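Local structure of beta-hydroxyacyl-(Acyl-carrier-protein) dehydratase FabA/FabZ (Xenorhabdus doucetiae, 6QSR) at residues L133-G145 with G157-L169. The protein probably acts as a hotdog-fold dehydratase that, in complex with a partner dehydratase, serves the type II polyketide synthase making aryl polyene pigments. Residues are numbered along the deposited sequence; the frame is centred on the assembly and turned at random.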
ATOM      1  N   LEU B 133     -10.742  11.134  -9.896  1.00 22.33           N
ATOM      2  CA  LEU B 133     -10.922  12.004  -8.743  1.00 21.72           C
ATOM      3  C   LEU B 133     -12.379  12.000  -8.254  1.00 22.05           C
ATOM      4  O   LEU B 133     -13.294  12.202  -9.045  1.00 24.89           O
ATOM      5  CB  LEU B 133     -10.505  13.433  -9.108  1.00 22.72           C
ATOM      6  CG  LEU B 133     -10.713  14.534  -8.063  1.00 23.14           C
ATOM      7  CD1 LEU B 133      -9.882  14.277  -6.816  1.00 22.30           C
ATOM      8  CD2 LEU B 133     -10.392  15.890  -8.680  1.00 23.64           C
ATOM      9  N   LEU B 134     -12.581  11.773  -6.955  1.00 20.96           N
ATOM     10  CA  LEU B 134     -13.886  11.968  -6.318  1.00 21.99           C
ATOM     11  C   LEU B 134     -13.885  13.334  -5.627  1.00 25.35           C
ATOM     12  O   LEU B 134     -14.627  14.226  -6.035  1.00 27.52           O
ATOM     13  CB  LEU B 134     -14.219  10.821  -5.342  1.00 23.03           C
ATOM     14  CG  LEU B 134     -14.162   9.395  -5.915  1.00 22.47           C
ATOM     15  CD1 LEU B 134     -14.415   8.339  -4.847  1.00 20.92           C
ATOM     16  CD2 LEU B 134     -15.140   9.229  -7.071  1.00 24.08           C
ATOM     17  N   LEU B 135     -13.016  13.498  -4.625  1.00 30.53           N
ATOM     18  CA  LEU B 135     -12.903  14.728  -3.816  1.00 34.91           C
ATOM     19  C   LEU B 135     -11.441  15.039  -3.510  1.00 32.92           C
ATOM     20  O   LEU B 135     -10.685  14.128  -3.169  1.00 33.15           O
ATOM     21  CB  LEU B 135     -13.591  14.555  -2.460  1.00 42.73           C
ATOM     22  CG  LEU B 135     -15.054  14.925  -2.231  1.00 53.15           C
ATOM     23  CD1 LEU B 135     -15.970  13.724  -2.414  1.00 56.18           C
ATOM     24  CD2 LEU B 135     -15.208  15.506  -0.830  1.00 60.33           C
ATOM     25  N   GLN B 136     -11.066  16.319  -3.550  1.00 31.81           N
ATOM     26  CA  GLN B 136      -9.706  16.750  -3.182  1.00 35.32           C
ATOM     27  C   GLN B 136      -9.684  18.158  -2.571  1.00 40.54           C
ATOM     28  O   GLN B 136     -10.521  18.994  -2.907  1.00 43.67           O
ATOM     29  CB  GLN B 136      -8.786  16.669  -4.412  1.00 39.90           C
ATOM     30  CG  GLN B 136      -7.346  17.159  -4.227  1.00 44.73           C
ATOM     31  CD  GLN B 136      -7.122  18.601  -4.656  1.00 47.83           C
ATOM     32  OE1 GLN B 136      -7.835  19.138  -5.507  1.00 46.45           O
ATOM     33  NE2 GLN B 136      -6.108  19.229  -4.079  1.00 52.03           N
ATOM     34  N   ASP B 137      -8.727  18.391  -1.667  1.00 43.97           N
ATOM     35  CA  ASP B 137      -8.419  19.731  -1.130  1.00 45.73           C
ATOM     36  C   ASP B 137      -6.895  19.883  -0.951  1.00 52.02           C
ATOM     37  O   ASP B 137      -6.137  19.063  -1.470  1.00 56.73           O
ATOM     38  CB  ASP B 137      -9.204  19.979   0.168  1.00 46.02           C
ATOM     39  CG  ASP B 137      -8.855  18.997   1.275  1.00 44.31           C
ATOM     40  OD1 ASP B 137      -9.791  18.446   1.890  1.00 51.47           O
ATOM     41  OD2 ASP B 137      -7.661  18.778   1.544  1.00 46.72           O
ATOM     42  N   GLU B 138      -6.441  20.915  -0.233  1.00 59.79           N
ATOM     43  CA  GLU B 138      -4.998  21.150  -0.029  1.00 69.67           C
ATOM     44  C   GLU B 138      -4.212  19.852   0.222  1.00 65.54           C
ATOM     45  O   GLU B 138      -3.191  19.611  -0.427  1.00 68.28           O
ATOM     46  CB  GLU B 138      -4.763  22.152   1.124  1.00 76.89           C
ATOM     47  CG  GLU B 138      -3.318  22.620   1.333  1.00 77.56           C
ATOM     48  CD  GLU B 138      -2.819  23.573   0.254  1.00 81.85           C
ATOM     49  OE1 GLU B 138      -2.658  24.778   0.548  1.00 79.59           O
ATOM     50  OE2 GLU B 138      -2.576  23.121  -0.885  1.00 82.90           O
ATOM     51  N   LYS B 139      -4.714  19.018   1.135  1.00 54.24           N
ATOM     52  CA  LYS B 139      -3.975  17.841   1.618  1.00 51.52           C
ATOM     53  C   LYS B 139      -4.672  16.486   1.412  1.00 42.03           C
ATOM     54  O   LYS B 139      -3.997  15.512   1.064  1.00 41.63           O
ATOM     55  CB  LYS B 139      -3.596  18.051   3.091  1.00 56.83           C
ATOM     56  CG  LYS B 139      -2.613  19.207   3.276  1.00 64.30           C
ATOM     57  CD  LYS B 139      -2.572  19.758   4.689  1.00 71.14           C
ATOM     58  CE  LYS B 139      -1.888  21.121   4.725  1.00 75.18           C
ATOM     59  NZ  LYS B 139      -0.497  21.100   4.188  1.00 75.78           N
ATOM     60  N   PHE B 140      -5.996  16.435   1.612  1.00 36.63           N
ATOM     61  CA  PHE B 140      -6.767  15.189   1.513  0.50 35.44           C
ATOM     62  C   PHE B 140      -7.249  14.927   0.084  1.00 33.29           C
ATOM     63  O   PHE B 140      -7.645  15.852  -0.624  1.00 33.61           O
ATOM     64  CB  PHE B 140      -7.975  15.226   2.456  0.50 35.01           C
ATOM     65  CG  PHE B 140      -7.613  15.364   3.909  0.50 36.92           C
ATOM     66  CD1 PHE B 140      -7.898  16.533   4.601  0.50 38.46           C
ATOM     67  CD2 PHE B 140      -6.991  14.325   4.586  0.50 35.46           C
ATOM     68  CE1 PHE B 140      -7.570  16.663   5.938  0.50 39.23           C
ATOM     69  CE2 PHE B 140      -6.659  14.450   5.922  0.50 36.86           C
ATOM     70  CZ  PHE B 140      -6.948  15.619   6.599  0.50 38.58           C
ATOM     71  N   GLY B 141      -7.221  13.658  -0.326  1.00 28.22           N
ATOM     72  CA  GLY B 141      -7.695  13.241  -1.646  1.00 25.79           C
ATOM     73  C   GLY B 141      -8.509  11.969  -1.543  1.00 27.96           C
ATOM     74  O   GLY B 141      -8.205  11.102  -0.727  1.00 28.50           O
ATOM     75  N   SER B 142      -9.550  11.866  -2.366  1.00 28.73           N
ATOM     76  CA  SER B 142     -10.397  10.681  -2.420  1.00 26.86           C
ATOM     77  C   SER B 142     -10.570  10.285  -3.887  1.00 21.57           C
ATOM     78  O   SER B 142     -10.984  11.109  -4.697  1.00 19.39           O
ATOM     79  CB  SER B 142     -11.746  10.973  -1.773  1.00 29.17           C
ATOM     80  OG  SER B 142     -12.538   9.805  -1.744  1.00 30.38           O
ATOM     81  N   PHE B 143     -10.213   9.042  -4.224  1.00 20.09           N
ATOM     82  CA  PHE B 143     -10.168   8.584  -5.615  1.00 20.72           C
ATOM     83  C   PHE B 143     -10.768   7.192  -5.759  1.00 21.81           C
ATOM     84  O   PHE B 143     -10.568   6.342  -4.892  1.00 23.34           O
ATOM     85  CB  PHE B 143      -8.717   8.519  -6.118  1.00 20.87           C
ATOM     86  CG  PHE B 143      -8.083   9.860  -6.384  1.00 23.60           C
ATOM     87  CD1 PHE B 143      -7.646  10.667  -5.333  1.00 25.51           C
ATOM     88  CD2 PHE B 143      -7.867  10.295  -7.687  1.00 25.13           C
ATOM     89  CE1 PHE B 143      -7.053  11.903  -5.577  1.00 25.15           C
ATOM     90  CE2 PHE B 143      -7.263  11.520  -7.937  1.00 26.71           C
ATOM     91  CZ  PHE B 143      -6.856  12.323  -6.881  1.00 27.62           C
ATOM     92  N   GLU B 144     -11.491   6.968  -6.856  1.00 23.79           N
ATOM     93  CA  GLU B 144     -11.899   5.618  -7.266  1.00 27.97           C
ATOM     94  C   GLU B 144     -10.884   5.141  -8.302  1.00 32.71           C
ATOM     95  O   GLU B 144     -10.320   5.962  -9.038  1.00 31.64           O
ATOM     96  CB  GLU B 144     -13.304   5.639  -7.856  1.00 33.34           C
ATOM     97  CG  GLU B 144     -13.930   4.261  -8.020  1.00 37.76           C
ATOM     98  CD  GLU B 144     -15.432   4.322  -8.243  1.00 43.98           C
ATOM     99  OE1 GLU B 144     -16.124   3.368  -7.824  1.00 46.97           O
ATOM    100  OE2 GLU B 144     -15.924   5.318  -8.822  1.00 44.92           O
ATOM    101  N   GLY B 145     -10.654   3.829  -8.361  1.00 34.54           N
ATOM    102  CA  GLY B 145      -9.557   3.277  -9.155  1.00 33.03           C
ATOM    103  C   GLY B 145      -9.814   1.961  -9.855  1.00 28.07           C
ATOM    104  O   GLY B 145     -10.665   1.182  -9.445  1.00 21.15           O
ATOM    105  N   GLY B 157     -11.541  -0.301  -6.832  1.00 19.50           N
ATOM    106  CA  GLY B 157     -11.362   0.172  -5.463  1.00 18.34           C
ATOM    107  C   GLY B 157     -11.543   1.664  -5.271  1.00 20.35           C
ATOM    108  O   GLY B 157     -11.575   2.419  -6.251  1.00 20.73           O
ATOM    109  N   ARG B 158     -11.662   2.077  -4.003  1.00 20.95           N
ATOM    110  CA  ARG B 158     -11.579   3.488  -3.614  1.00 20.98           C
ATOM    111  C   ARG B 158     -10.482   3.671  -2.580  1.00 20.33           C
ATOM    112  O   ARG B 158     -10.354   2.858  -1.654  1.00 20.56           O
ATOM    113  CB  ARG B 158     -12.896   4.001  -3.040  1.00 24.85           C
ATOM    114  CG  ARG B 158     -13.992   4.158  -4.074  1.00 28.96           C
ATOM    115  CD  ARG B 158     -15.166   4.940  -3.510  1.00 32.26           C
ATOM    116  NE  ARG B 158     -16.227   5.083  -4.500  1.00 36.35           N
ATOM    117  CZ  ARG B 158     -17.398   5.680  -4.282  1.00 38.87           C
ATOM    118  NH1 ARG B 158     -17.689   6.197  -3.087  1.00 37.51           N
ATOM    119  NH2 ARG B 158     -18.286   5.752  -5.269  1.00 43.50           N
ATOM    120  N   LEU B 159      -9.695   4.735  -2.751  1.00 19.30           N
ATOM    121  CA  LEU B 159      -8.588   5.080  -1.856  1.00 18.24           C
ATOM    122  C   LEU B 159      -8.730   6.498  -1.311  1.00 19.09           C
ATOM    123  O   LEU B 159      -9.197   7.396  -2.016  1.00 17.70           O
ATOM    124  CB  LEU B 159      -7.242   4.983  -2.598  1.00 19.34           C
ATOM    125  CG  LEU B 159      -6.560   3.621  -2.613  1.00 21.29           C
ATOM    126  CD1 LEU B 159      -7.389   2.641  -3.418  1.00 24.85           C
ATOM    127  CD2 LEU B 159      -5.166   3.715  -3.203  1.00 20.98           C
ATOM    128  N   ASN B 160      -8.289   6.687  -0.065  1.00 21.52           N
ATOM    129  CA  ASN B 160      -8.179   8.008   0.553  1.00 23.98           C
ATOM    130  C   ASN B 160      -6.723   8.274   0.919  1.00 23.17           C
ATOM    131  O   ASN B 160      -6.058   7.412   1.497  1.00 20.29           O
ATOM    132  CB  ASN B 160      -9.072   8.101   1.793  1.00 27.62           C
ATOM    133  CG  ASN B 160     -10.550   8.057   1.450  1.00 31.45           C
ATOM    134  OD1 ASN B 160     -10.993   8.672   0.485  1.00 35.90           O
ATOM    135  ND2 ASN B 160     -11.319   7.328   2.242  1.00 37.46           N
ATOM    136  N   THR B 161      -6.242   9.470   0.583  1.00 24.96           N
ATOM    137  CA  THR B 161      -4.841   9.851   0.773  1.00 25.87           C
ATOM    138  C   THR B 161      -4.708  11.169   1.528  1.00 27.22           C
ATOM    139  O   THR B 161      -5.674  11.912   1.675  1.00 26.59           O
ATOM    140  CB  THR B 161      -4.136  10.007  -0.580  1.00 28.65           C
ATOM    141  OG1 THR B 161      -4.914  10.869  -1.417  1.00 30.11           O
ATOM    142  CG2 THR B 161      -3.953   8.643  -1.250  1.00 31.23           C
ATOM    143  N   TYR B 162      -3.493  11.441   1.991  1.00 31.26           N
ATOM    144  CA  TYR B 162      -3.191  12.598   2.835  1.00 35.56           C
ATOM    145  C   TYR B 162      -1.747  12.997   2.566  1.00 33.91           C
ATOM    146  O   TYR B 162      -0.859  12.141   2.519  1.00 28.84           O
ATOM    147  CB  TYR B 162      -3.433  12.208   4.298  1.00 41.38           C
ATOM    148  CG  TYR B 162      -3.021  13.172   5.404  1.00 47.60           C
ATOM    149  CD1 TYR B 162      -3.179  14.557   5.286  1.00 48.44           C
ATOM    150  CD2 TYR B 162      -2.540  12.669   6.620  1.00 51.34           C
ATOM    151  CE1 TYR B 162      -2.819  15.409   6.330  1.00 49.01           C
ATOM    152  CE2 TYR B 162      -2.186  13.505   7.663  1.00 53.79           C
ATOM    153  CZ  TYR B 162      -2.329  14.869   7.521  1.00 54.72           C
ATOM    154  OH  TYR B 162      -1.964  15.676   8.577  1.00 60.90           O
ATOM    155  N   GLN B 163      -1.527  14.292   2.365  1.00 36.31           N
ATOM    156  CA  GLN B 163      -0.217  14.807   1.985  1.00 41.08           C
ATOM    157  C   GLN B 163       0.185  15.884   2.996  1.00 40.62           C
ATOM    158  O   GLN B 163      -0.001  17.074   2.745  1.00 39.60           O
ATOM    159  CB  GLN B 163      -0.275  15.335   0.542  1.00 47.78           C
ATOM    160  CG  GLN B 163       0.931  14.955  -0.299  1.00 53.93           C
ATOM    161  CD  GLN B 163       0.713  15.182  -1.781  1.00 61.97           C
ATOM    162  OE1 GLN B 163       0.944  14.286  -2.596  1.00 67.47           O
ATOM    163  NE2 GLN B 163       0.259  16.379  -2.138  1.00 64.20           N
ATOM    164  N   PRO B 164       0.716  15.463   4.160  1.00 41.16           N
ATOM    165  CA  PRO B 164       1.031  16.421   5.215  1.00 40.12           C
ATOM    166  C   PRO B 164       2.367  17.117   4.998  1.00 36.88           C
ATOM    167  O   PRO B 164       3.224  16.599   4.275  1.00 29.49           O
ATOM    168  CB  PRO B 164       1.117  15.534   6.455  1.00 45.01           C
ATOM    169  CG  PRO B 164       1.665  14.248   5.936  1.00 44.17           C
ATOM    170  CD  PRO B 164       1.092  14.089   4.552  1.00 42.56           C
ATOM    171  N   ASN B 165       2.525  18.284   5.627  1.00 41.24           N
ATOM    172  CA  ASN B 165       3.839  18.896   5.832  1.00 47.13           C
ATOM    173  C   ASN B 165       4.611  18.045   6.828  1.00 39.54           C
ATOM    174  O   ASN B 165       4.010  17.325   7.627  1.00 36.09           O
ATOM    175  CB  ASN B 165       3.720  20.312   6.418  1.00 53.58           C
ATOM    176  CG  ASN B 165       3.179  21.318   5.425  1.00 63.95           C
ATOM    177  OD1 ASN B 165       2.203  21.055   4.725  1.00 70.58           O
ATOM    178  ND2 ASN B 165       3.805  22.489   5.370  1.00 65.96           N
ATOM    179  N   LYS B 166       5.937  18.160   6.794  1.00 35.01           N
ATOM    180  CA  LYS B 166       6.809  17.527   7.792  1.00 35.22           C
ATOM    181  C   LYS B 166       6.464  17.959   9.228  1.00 37.00           C
ATOM    182  O   LYS B 166       6.487  17.133  10.140  1.00 38.36           O
ATOM    183  CB  LYS B 166       8.277  17.834   7.472  1.00 35.30           C
ATOM    184  CG  LYS B 166       9.299  17.384   8.504  1.00 36.96           C
ATOM    185  CD  LYS B 166       9.313  15.880   8.707  1.00 38.41           C
ATOM    186  CE  LYS B 166      10.500  15.497   9.580  1.00 40.17           C
ATOM    187  NZ  LYS B 166      10.603  14.033   9.798  1.00 47.63           N
ATOM    188  N   THR B 167       6.147  19.242   9.422  1.00 38.42           N
ATOM    189  CA  THR B 167       5.786  19.772  10.748  1.00 40.37           C
ATOM    190  C   THR B 167       4.441  19.232  11.224  1.00 36.81           C
ATOM    191  O   THR B 167       4.270  18.920  12.403  1.00 39.30           O
ATOM    192  CB  THR B 167       5.745  21.314  10.743  1.00 46.28           C
ATOM    193  OG1 THR B 167       6.986  21.819  10.239  1.00 45.86           O
ATOM    194  CG2 THR B 167       5.514  21.867  12.151  1.00 48.44           C
ATOM    195  N   GLU B 168       3.494  19.125  10.296  1.00 34.12           N
ATOM    196  CA  GLU B 168       2.187  18.530  10.570  1.00 35.95           C
ATOM    197  C   GLU B 168       2.349  17.083  11.051  1.00 32.51           C
ATOM    198  O   GLU B 168       1.707  16.655  12.014  1.00 34.74           O
ATOM    199  CB  GLU B 168       1.335  18.589   9.300  1.00 39.66           C
ATOM    200  CG  GLU B 168      -0.148  18.337   9.493  1.00 47.51           C
ATOM    201  CD  GLU B 168      -0.950  18.566   8.218  1.00 54.07           C
ATOM    202  OE1 GLU B 168      -2.184  18.383   8.262  1.00 58.99           O
ATOM    203  OE2 GLU B 168      -0.353  18.919   7.171  1.00 53.14           O
ATOM    204  N   LEU B 169       3.235  16.354  10.383  1.00 30.93           N
ATOM    205  CA  LEU B 169       3.551  14.976  10.742  1.00 34.88           C
ATOM    206  C   LEU B 169       4.188  14.844  12.131  1.00 34.30           C
ATOM    207  O   LEU B 169       3.844  13.925  12.878  1.00 33.92           O
ATOM    208  CB  LEU B 169       4.462  14.366   9.676  1.00 37.12           C
ATOM    209  CG  LEU B 169       4.739  12.871   9.749  1.00 40.44           C
ATOM    210  CD1 LEU B 169       3.455  12.073   9.637  1.00 40.01           C
ATOM    211  CD2 LEU B 169       5.696  12.501   8.629  1.00 46.92           C
TER
HETATM  212  O   HOH W   1      -3.729  13.841  -1.287  1.00 38.24           O
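In the modelled conformer of F140, one of two, its ring runs alongside that of Y162, planes 19° apart and offset with little overlap; F140 CE2 comes to 3.5 Å from Y162 CD1, and T161 O sits at the F140 edge. P164 CD lies over the centre of one face of Y162, with K139 CB and E168 OE1 at its edge, and Y162 OH donates to E168 OE1 over 2.7 Å, from above the carboxylate plane. The guanidinium of R158 carries L134 CD1 on one face, offset toward the rim, and E144 OE1 at its edge, a long salt bridge of 3.7 Å to NE with the two planes nearly perpendicular. F140, E144, R158 and Y162 stand on one face of the antiparallel hairpin of strands 140-149 and 152-162, part of the hotdog-type sheet, whose other side turns F143 and L159 onto helix 79-97. Straight backbone bonds pair G141 with T161 and F143 with L159, as in L159 N to F143 O at 2.8 Å. S142 O accepts from both L134 N and L135 N, a classic beta bulge. At the hairpin's open end, K139 runs extended until it bends at chi4 (-58°), which lets NZ donate a hydrogen bond to N165 OD1 (2.8 Å), while E168 OE2 makes a longer salt bridge to NZ at 3.7 Å.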